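PDB 1LTL: DNA replication initiator (Cdc21/Cdc54) from Methanothermobacter thermautotrophicus, which probably acts as an ATP-dependent replicative helicase of the MCM family that binds and unwinds DNA, this chain being its N-terminal part. Local coordinates for residues 91-95 with 242-246; 96-102 with 113-117; 118-124 with 180-186. One frame throughout, in Å; residues are numbered along the deposited sequence.

Interaction 1: 91-95 with 242-246; sequences IRFSG and NYTEF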
loop_
_atom_site.group_PDB
_atom_site.type_symbol
_atom_site.label_atom_id
_atom_site.label_comp_id
_atom_site.label_asym_id
_atom_site.label_seq_id
_atom_site.Cartn_x
_atom_site.Cartn_y
_atom_site.Cartn_z
ATOM N N ILE A 91 -34.112 -8.901 -34.624
ATOM C CA ILE A 91 -34.520 -8.310 -35.882
ATOM C C ILE A 91 -33.629 -8.901 -36.973
ATOM O O ILE A 91 -32.418 -8.787 -36.909
ATOM C CB ILE A 91 -34.346 -6.789 -35.890
ATOM C CG1 ILE A 91 -35.293 -6.123 -34.900
ATOM C CG2 ILE A 91 -34.676 -6.265 -37.256
ATOM C CD1 ILE A 91 -34.937 -6.309 -33.462
ATOM N N ARG A 92 -34.215 -9.551 -37.967
ATOM C CA ARG A 92 -33.395 -10.113 -39.028
ATOM C C ARG A 92 -33.770 -9.521 -40.381
ATOM O O ARG A 92 -34.903 -9.670 -40.823
ATOM C CB ARG A 92 -33.558 -11.624 -39.082
ATOM C CG ARG A 92 -33.271 -12.275 -37.778
ATOM C CD ARG A 92 -33.258 -13.775 -37.882
ATOM N NE ARG A 92 -33.170 -14.333 -36.537
ATOM C CZ ARG A 92 -32.050 -14.410 -35.830
ATOM N NH1 ARG A 92 -30.915 -13.975 -36.353
ATOM N NH2 ARG A 92 -32.075 -14.893 -34.593
ATOM N N PHE A 93 -32.824 -8.866 -41.051
ATOM C CA PHE A 93 -33.108 -8.265 -42.348
ATOM C C PHE A 93 -32.966 -9.193 -43.519
ATOM O O PHE A 93 -32.023 -9.968 -43.596
ATOM C CB PHE A 93 -32.213 -7.074 -42.562
ATOM C CG PHE A 93 -32.284 -6.108 -41.462
ATOM C CD1 PHE A 93 -31.790 -6.437 -40.218
ATOM C CD2 PHE A 93 -32.908 -4.891 -41.637
ATOM C CE1 PHE A 93 -31.921 -5.563 -39.157
ATOM C CE2 PHE A 93 -33.048 -3.999 -40.577
ATOM C CZ PHE A 93 -32.553 -4.337 -39.337
ATOM N N SER A 94 -33.914 -9.113 -44.444
ATOM C CA SER A 94 -33.864 -9.955 -45.630
ATOM C C SER A 94 -33.639 -9.140 -46.908
ATOM O O SER A 94 -34.062 -7.992 -47.005
ATOM C CB SER A 94 -35.149 -10.760 -45.759
ATOM O OG SER A 94 -35.061 -11.642 -46.869
ATOM N N GLY A 95 -32.972 -9.755 -47.881
ATOM C CA GLY A 95 -32.691 -9.074 -49.127
ATOM C C GLY A 95 -31.762 -7.887 -48.935
ATOM O O GLY A 95 -32.185 -6.722 -48.940
ATOM N N ASN A 242 -26.932 -13.148 -39.280
ATOM C CA ASN A 242 -28.132 -12.432 -38.890
ATOM C C ASN A 242 -29.322 -13.059 -39.563
ATOM O O ASN A 242 -30.330 -13.327 -38.934
ATOM C CB ASN A 242 -28.106 -10.982 -39.326
ATOM C CG ASN A 242 -29.442 -10.290 -39.079
ATOM O OD1 ASN A 242 -29.629 -9.603 -38.070
ATOM N ND2 ASN A 242 -30.383 -10.490 -39.991
ATOM N N TYR A 243 -29.203 -13.276 -40.861
ATOM C CA TYR A 243 -30.297 -13.843 -41.620
ATOM C C TYR A 243 -29.749 -14.826 -42.633
ATOM O O TYR A 243 -28.679 -14.617 -43.196
ATOM C CB TYR A 243 -31.079 -12.704 -42.313
ATOM C CG TYR A 243 -32.187 -13.159 -43.242
ATOM C CD1 TYR A 243 -33.261 -13.913 -42.764
ATOM C CD2 TYR A 243 -32.120 -12.906 -44.614
ATOM C CE1 TYR A 243 -34.234 -14.417 -43.629
ATOM C CE2 TYR A 243 -33.089 -13.407 -45.489
ATOM C CZ TYR A 243 -34.141 -14.167 -44.991
ATOM O OH TYR A 243 -35.072 -14.730 -45.846
ATOM N N THR A 244 -30.479 -15.912 -42.840
ATOM C CA THR A 244 -30.072 -16.921 -43.793
ATOM C C THR A 244 -31.157 -17.137 -44.825
ATOM O O THR A 244 -32.349 -17.013 -44.536
ATOM C CB THR A 244 -29.762 -18.251 -43.107
ATOM O OG1 THR A 244 -28.391 -18.264 -42.710
ATOM C CG2 THR A 244 -30.023 -19.415 -44.042
ATOM N N GLU A 245 -30.725 -17.471 -46.033
ATOM C CA GLU A 245 -31.624 -17.694 -47.153
ATOM C C GLU A 245 -30.996 -18.686 -48.124
ATOM O O GLU A 245 -29.779 -18.719 -48.303
ATOM C CB GLU A 245 -31.863 -16.364 -47.862
ATOM C CG GLU A 245 -32.815 -16.433 -49.038
ATOM C CD GLU A 245 -32.806 -15.149 -49.877
ATOM O OE1 GLU A 245 -32.984 -14.046 -49.299
ATOM O OE2 GLU A 245 -32.634 -15.245 -51.121
ATOM N N PHE A 246 -31.824 -19.501 -48.756
ATOM C CA PHE A 246 -31.282 -20.447 -49.705
ATOM C C PHE A 246 -31.314 -19.870 -51.114
ATOM O O PHE A 246 -32.102 -18.971 -51.420
ATOM C CB PHE A 246 -32.055 -21.750 -49.646
ATOM C CG PHE A 246 -31.965 -22.437 -48.324
ATOM C CD1 PHE A 246 -32.785 -22.057 -47.272
ATOM C CD2 PHE A 246 -31.063 -23.473 -48.132
ATOM C CE1 PHE A 246 -32.707 -22.708 -46.046
ATOM C CE2 PHE A 246 -30.977 -24.129 -46.910
ATOM C CZ PHE A 246 -31.799 -23.748 -45.866
#

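Interaction 2: 96-102 with 113-117; sequences ISNVIPL and FVAVD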
loop_
_atom_site.group_PDB
_atom_site.type_symbol
_atom_site.label_atom_id
_atom_site.label_comp_id
_atom_site.label_asym_id
_atom_site.label_seq_id
_atom_site.Cartn_x
_atom_site.Cartn_y
_atom_site.Cartn_z
ATOM N N ILE A 96 -30.482 -8.180 -48.750
ATOM C CA ILE A 96 -29.503 -7.127 -48.564
ATOM C C ILE A 96 -28.724 -6.969 -49.851
ATOM O O ILE A 96 -28.177 -7.935 -50.388
ATOM C CB ILE A 96 -28.557 -7.450 -47.377
ATOM C CG1 ILE A 96 -29.337 -7.329 -46.073
ATOM C CG2 ILE A 96 -27.389 -6.470 -47.326
ATOM C CD1 ILE A 96 -29.818 -5.928 -45.789
ATOM N N SER A 97 -28.703 -5.740 -50.352
ATOM C CA SER A 97 -28.015 -5.411 -51.596
ATOM C C SER A 97 -26.495 -5.496 -51.472
ATOM O O SER A 97 -25.796 -5.827 -52.440
ATOM C CB SER A 97 -28.415 -4.004 -52.033
ATOM O OG SER A 97 -28.274 -3.103 -50.948
ATOM N N ASN A 98 -25.995 -5.201 -50.272
ATOM C CA ASN A 98 -24.558 -5.218 -49.996
ATOM C C ASN A 98 -23.975 -6.624 -50.029
ATOM O O ASN A 98 -23.484 -7.119 -49.026
ATOM C CB ASN A 98 -24.286 -4.592 -48.630
ATOM C CG ASN A 98 -22.827 -4.279 -48.420
ATOM O OD1 ASN A 98 -22.391 -3.997 -47.311
ATOM N ND2 ASN A 98 -22.061 -4.315 -49.497
ATOM N N VAL A 99 -24.021 -7.262 -51.189
ATOM C CA VAL A 99 -23.498 -8.613 -51.318
ATOM C C VAL A 99 -22.022 -8.607 -51.712
ATOM O O VAL A 99 -21.642 -8.131 -52.787
ATOM C CB VAL A 99 -24.315 -9.410 -52.349
ATOM C CG1 VAL A 99 -24.656 -8.508 -53.535
ATOM C CG2 VAL A 99 -23.534 -10.639 -52.815
ATOM N N ILE A 100 -21.187 -9.144 -50.833
ATOM C CA ILE A 100 -19.769 -9.181 -51.099
ATOM C C ILE A 100 -19.233 -10.573 -51.336
ATOM O O ILE A 100 -19.579 -11.507 -50.647
ATOM C CB ILE A 100 -18.984 -8.567 -49.948
ATOM C CG1 ILE A 100 -19.140 -7.055 -49.956
ATOM C CG2 ILE A 100 -17.525 -8.923 -50.071
ATOM C CD1 ILE A 100 -20.507 -6.607 -49.630
ATOM N N PRO A 101 -18.376 -10.737 -52.341
ATOM C CA PRO A 101 -17.865 -12.096 -52.536
ATOM C C PRO A 101 -16.962 -12.502 -51.377
ATOM O O PRO A 101 -16.266 -11.682 -50.800
ATOM C CB PRO A 101 -17.119 -11.997 -53.865
ATOM C CG PRO A 101 -16.722 -10.540 -53.936
ATOM C CD PRO A 101 -17.961 -9.843 -53.437
ATOM N N LEU A 102 -16.978 -13.780 -51.047
ATOM C CA LEU A 102 -16.186 -14.288 -49.944
ATOM C C LEU A 102 -14.727 -13.856 -49.883
ATOM O O LEU A 102 -14.298 -13.300 -48.879
ATOM C CB LEU A 102 -16.255 -15.806 -49.928
ATOM C CG LEU A 102 -15.849 -16.507 -48.644
ATOM C CD1 LEU A 102 -16.591 -17.811 -48.630
ATOM C CD2 LEU A 102 -14.351 -16.725 -48.529
ATOM N N PHE A 113 -22.339 -4.641 -42.288
ATOM C CA PHE A 113 -23.368 -5.633 -42.556
ATOM C C PHE A 113 -23.143 -6.211 -43.947
ATOM O O PHE A 113 -23.285 -5.507 -44.931
ATOM C CB PHE A 113 -24.741 -4.969 -42.461
ATOM C CG PHE A 113 -25.827 -5.892 -41.991
ATOM C CD1 PHE A 113 -25.712 -6.572 -40.781
ATOM C CD2 PHE A 113 -26.970 -6.084 -42.758
ATOM C CE1 PHE A 113 -26.721 -7.423 -40.353
ATOM C CE2 PHE A 113 -27.984 -6.934 -42.334
ATOM C CZ PHE A 113 -27.864 -7.604 -41.135
ATOM N N VAL A 114 -22.776 -7.482 -44.047
ATOM C CA VAL A 114 -22.546 -8.044 -45.370
ATOM C C VAL A 114 -23.464 -9.193 -45.700
ATOM O O VAL A 114 -24.271 -9.627 -44.881
ATOM C CB VAL A 114 -21.102 -8.523 -45.549
ATOM C CG1 VAL A 114 -20.156 -7.390 -45.239
ATOM C CG2 VAL A 114 -20.830 -9.714 -44.672
ATOM N N ALA A 115 -23.337 -9.686 -46.919
ATOM C CA ALA A 115 -24.158 -10.785 -47.376
ATOM C C ALA A 115 -23.251 -11.516 -48.326
ATOM O O ALA A 115 -22.818 -10.955 -49.320
ATOM C CB ALA A 115 -25.376 -10.262 -48.088
ATOM N N VAL A 116 -22.990 -12.772 -48.005
ATOM C CA VAL A 116 -22.073 -13.598 -48.741
ATOM C C VAL A 116 -22.692 -14.891 -49.150
ATOM O O VAL A 116 -23.359 -15.515 -48.338
ATOM C CB VAL A 116 -20.909 -13.958 -47.843
ATOM C CG1 VAL A 116 -19.982 -14.908 -48.553
ATOM C CG2 VAL A 116 -20.211 -12.697 -47.365
ATOM N N ASP A 117 -22.443 -15.323 -50.389
ATOM C CA ASP A 117 -22.981 -16.605 -50.886
ATOM C C ASP A 117 -21.903 -17.682 -50.831
ATOM O O ASP A 117 -20.718 -17.380 -50.890
ATOM C CB ASP A 117 -23.467 -16.476 -52.332
ATOM C CG ASP A 117 -24.561 -15.445 -52.485
ATOM O OD1 ASP A 117 -25.487 -15.434 -51.642
ATOM O OD2 ASP A 117 -24.519 -14.651 -53.455
#

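Interaction 3: 118-124 with 180-186; sequences GIVRKTD and QTLKLQE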
loop_
_atom_site.group_PDB
_atom_site.type_symbol
_atom_site.label_atom_id
_atom_site.label_comp_id
_atom_site.label_asym_id
_atom_site.label_seq_id
_atom_site.Cartn_x
_atom_site.Cartn_y
_atom_site.Cartn_z
ATOM N N GLY A 118 -22.321 -18.937 -50.735
ATOM C CA GLY A 118 -21.372 -20.029 -50.677
ATOM C C GLY A 118 -22.078 -21.329 -50.360
ATOM O O GLY A 118 -23.294 -21.407 -50.489
ATOM N N ILE A 119 -21.336 -22.344 -49.933
ATOM C CA ILE A 119 -21.941 -23.625 -49.610
ATOM C C ILE A 119 -21.504 -24.160 -48.249
ATOM O O ILE A 119 -20.313 -24.351 -48.000
ATOM C CB ILE A 119 -21.593 -24.641 -50.695
ATOM C CG1 ILE A 119 -22.193 -24.166 -52.014
ATOM C CG2 ILE A 119 -22.100 -26.030 -50.328
ATOM C CD1 ILE A 119 -21.793 -25.007 -53.223
ATOM N N VAL A 120 -22.470 -24.416 -47.373
ATOM C CA VAL A 120 -22.161 -24.933 -46.045
ATOM C C VAL A 120 -21.354 -26.213 -46.099
ATOM O O VAL A 120 -21.851 -27.232 -46.531
ATOM C CB VAL A 120 -23.417 -25.232 -45.260
ATOM C CG1 VAL A 120 -23.041 -25.869 -43.928
ATOM C CG2 VAL A 120 -24.211 -23.957 -45.059
ATOM N N ARG A 121 -20.120 -26.163 -45.624
ATOM C CA ARG A 121 -19.276 -27.335 -45.647
ATOM C C ARG A 121 -19.378 -28.129 -44.353
ATOM O O ARG A 121 -20.110 -29.106 -44.287
ATOM C CB ARG A 121 -17.830 -26.925 -45.905
ATOM C CG ARG A 121 -16.858 -28.079 -46.109
ATOM C CD ARG A 121 -15.415 -27.686 -45.711
ATOM N NE ARG A 121 -14.843 -26.592 -46.515
ATOM C CZ ARG A 121 -14.386 -26.708 -47.766
ATOM N NH1 ARG A 121 -14.423 -27.882 -48.390
ATOM N NH2 ARG A 121 -13.881 -25.644 -48.391
ATOM N N LYS A 122 -18.661 -27.712 -43.317
ATOM C CA LYS A 122 -18.682 -28.432 -42.043
ATOM C C LYS A 122 -19.511 -27.750 -40.971
ATOM O O LYS A 122 -19.437 -26.534 -40.806
ATOM C CB LYS A 122 -17.253 -28.624 -41.523
ATOM C CG LYS A 122 -17.183 -29.257 -40.144
ATOM C CD LYS A 122 -15.761 -29.322 -39.601
ATOM C CE LYS A 122 -15.760 -29.628 -38.096
ATOM N NZ LYS A 122 -14.466 -29.283 -37.408
ATOM N N THR A 123 -20.282 -28.544 -40.233
ATOM C CA THR A 123 -21.130 -28.016 -39.163
ATOM C C THR A 123 -20.731 -28.512 -37.770
ATOM O O THR A 123 -20.570 -29.709 -37.551
ATOM C CB THR A 123 -22.599 -28.358 -39.428
ATOM O OG1 THR A 123 -23.161 -27.366 -40.294
ATOM C CG2 THR A 123 -23.386 -28.413 -38.140
ATOM N N ASP A 124 -20.581 -27.589 -36.826
ATOM C CA ASP A 124 -20.188 -27.958 -35.468
ATOM C C ASP A 124 -21.353 -28.150 -34.504
ATOM O O ASP A 124 -22.479 -27.740 -34.770
ATOM C CB ASP A 124 -19.223 -26.922 -34.878
ATOM C CG ASP A 124 -17.947 -26.773 -35.694
ATOM O OD1 ASP A 124 -17.214 -27.774 -35.874
ATOM O OD2 ASP A 124 -17.673 -25.645 -36.151
ATOM N N GLN A 180 -23.709 -21.716 -32.523
ATOM C CA GLN A 180 -23.217 -22.777 -33.380
ATOM C C GLN A 180 -22.288 -22.270 -34.449
ATOM O O GLN A 180 -22.446 -21.156 -34.948
ATOM C CB GLN A 180 -24.367 -23.512 -34.030
ATOM C CG GLN A 180 -23.916 -24.533 -35.026
ATOM C CD GLN A 180 -25.085 -25.281 -35.570
ATOM O OE1 GLN A 180 -26.211 -24.778 -35.553
ATOM N NE2 GLN A 180 -24.844 -26.485 -36.065
ATOM N N THR A 181 -21.331 -23.110 -34.817
ATOM C CA THR A 181 -20.336 -22.734 -35.798
ATOM C C THR A 181 -20.346 -23.568 -37.057
ATOM O O THR A 181 -20.537 -24.779 -37.005
ATOM C CB THR A 181 -18.957 -22.851 -35.175
ATOM O OG1 THR A 181 -18.702 -21.684 -34.402
ATOM C CG2 THR A 181 -17.896 -22.986 -36.221
ATOM N N LEU A 182 -20.141 -22.937 -38.204
ATOM C CA LEU A 182 -20.063 -23.721 -39.430
ATOM C C LEU A 182 -19.169 -23.019 -40.407
ATOM O O LEU A 182 -18.945 -21.821 -40.289
ATOM C CB LEU A 182 -21.443 -23.959 -40.029
ATOM C CG LEU A 182 -22.100 -22.921 -40.923
ATOM C CD1 LEU A 182 -23.531 -23.377 -41.162
ATOM C CD2 LEU A 182 -22.106 -21.564 -40.280
ATOM N N LYS A 183 -18.626 -23.795 -41.339
ATOM C CA LYS A 183 -17.739 -23.298 -42.386
ATOM C C LYS A 183 -18.532 -23.048 -43.661
ATOM O O LYS A 183 -19.278 -23.912 -44.114
ATOM C CB LYS A 183 -16.636 -24.317 -42.690
ATOM C CG LYS A 183 -15.411 -24.200 -41.818
ATOM C CD LYS A 183 -14.850 -22.784 -41.890
ATOM C CE LYS A 183 -13.624 -22.600 -41.001
ATOM N NZ LYS A 183 -13.978 -22.786 -39.570
ATOM N N LEU A 184 -18.365 -21.865 -44.231
ATOM C CA LEU A 184 -19.050 -21.502 -45.453
ATOM C C LEU A 184 -18.019 -21.427 -46.564
ATOM O O LEU A 184 -17.113 -20.608 -46.507
ATOM C CB LEU A 184 -19.717 -20.142 -45.294
ATOM C CG LEU A 184 -20.446 -19.677 -46.545
ATOM C CD1 LEU A 184 -21.606 -20.620 -46.831
ATOM C CD2 LEU A 184 -20.929 -18.242 -46.367
ATOM N N GLN A 185 -18.160 -22.272 -47.580
ATOM C CA GLN A 185 -17.221 -22.312 -48.704
ATOM C C GLN A 185 -17.721 -21.473 -49.859
ATOM O O GLN A 185 -18.923 -21.424 -50.124
ATOM C CB GLN A 185 -17.056 -23.750 -49.162
ATOM C CG GLN A 185 -16.194 -23.944 -50.370
ATOM C CD GLN A 185 -16.307 -25.363 -50.888
ATOM O OE1 GLN A 185 -17.267 -25.707 -51.593
ATOM N NE2 GLN A 185 -15.346 -26.212 -50.513
ATOM N N GLU A 186 -16.797 -20.824 -50.557
ATOM C CA GLU A 186 -17.185 -19.986 -51.679
ATOM C C GLU A 186 -17.739 -20.788 -52.826
ATOM O O GLU A 186 -17.472 -21.983 -52.974
ATOM C CB GLU A 186 -16.016 -19.155 -52.190
ATOM C CG GLU A 186 -14.808 -19.968 -52.602
ATOM C CD GLU A 186 -13.714 -19.117 -53.222
ATOM O OE1 GLU A 186 -12.557 -19.606 -53.276
ATOM O OE2 GLU A 186 -14.011 -17.974 -53.658
#

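Interaction 1: 91-95 with 242-246
This is a side-chain contact between two strands of different sheets: 91-95 ends the strand 90-94, which pairs in parallel with 43-47, and 242-246 leaves the last strand of the larger sheet. The nearest CA atoms, R92 and Y243, are 5.5 Å apart, yet a hydrogen bond runs from a side chain, R92 NH1 to N242 O, at 2.7 Å and 157°. The same guanidinium reaches outward, NH2 to D207 in a salt bridge and NE to S43. N242 and Y243 together face T221, a classic beta bulge in the pairing with 217-229. The contact thus joins the small parallel sheet of the MCM N-terminal domain to the OB-fold sheet. Y243, its CA-to-CB bond directed toward 91-95, lays its ring along the strand: CB lies 4.2 Å from R92 CB, CD2 3.1 Å from F93 O, and CE2 3.0 Å from S94 OG. F93 directs its CA-to-CB bond away from 242-246 and touches V46 of strand 43-47 and I70 of helix 66-77.

Interaction 2: 96-102 with 113-117
A115 is at the apolar centre, its CA-to-CB bond directed toward the loop 96-102 and its methyl CB 4.3 Å from I96 CB and 4.5 Å from V99 CB. I96 also reaches the neighbouring ring, with I96 CG1 4.0 Å from F113 CE2. Farther along the loop, I100 CD1 lies 4.5 Å from V114 CG1, and L102 CB is 4.1 Å from V116 CG1, so apolar contacts run from F113 to V116. I96, F113 and A115 also touch T221 of the neighbouring strand 217-229. The backbones approach most closely at V99 and A115, whose CA atoms are 4.5 Å apart. Here the hydrogen bond I100 N to A115 O measures 2.9 Å with an angle of 140°, and V99 CA makes a CA-H...O contact of 3.2 Å to the same A115 O. N98 is the centre of an inverse gamma turn (phi/psi -69/64), which bends the chain just before this approach. At the polar edge D117 forms a salt bridge with R219, while V99 CG2 passes 4.2 Å from D117 OD2. The arrangement is that of a connecting segment laid along the opening strand of an OB fold, here leading from strand 90-94 to strand 113-137.

Interaction 3: 118-124 with 180-186
G118 opens the pairing of strands 118-123 and 180-185; an ideal CB would point toward the partner, a tight 3.1 Å from L184 CG. I119 and Q185 form an antiparallel hydrogen-bonded pair: I119 N to Q185 O is modelled at 2.6 Å, with the acceptor less surely placed, and Q185 N to I119 O is 3.0 Å. V120 and L184, the next, non-hydrogen-bonded pair, both pack on V218 of strand 217-229, and V120 CG1 meets L182 CD1 at 3.8 Å. The strand axes, 143° apart and 4.3 Å at closest approach, run antiparallel within the mixed sheet of the OB fold. R121 breaks the alternation: its N donates to K183 O (2.8 Å), while K183 N donates to K122 O (2.9 Å), so two residues stand opposite one, a beta bulge. R121 NE is hydrogen-bonded to Q199 and K183 NZ to T201, both of strand 199-205. Within the first segment, K122 NZ forms a salt bridge with D124 OD1 (3.5 Å). Past the bulge the register is shifted by one and T123 pairs with L182. D124 N donates to T181 O (2.8 Å); Q180 NE2 donates to D124 O (3.0 Å), and Q180 OE1 accepts from D210 N.

How the interactions relate
Strand 113-137 serves both interaction 2 and interaction 3, its beginning against a loop and its continuation against strand 175-185. They meet where L102 CD1 lies 3.6 Å from L184 O and V116 CG1 lies 4.1 Å from L184 CD2. Interaction 1 touches interaction 2 through F113, whose CZ is 3.7 Å from N242 CG and 4.2 Å from F93 CD1, but stays about 7 Å from interaction 3 at the nearest atoms. Interaction 2 is the buried one, chiefly apolar; the other two are partly buried. Interaction 3, with 713 Å² buried against 312 Å² for interaction 1, rests on main-chain pairing within one sheet, whereas interaction 1 joins separate sheets through side chains.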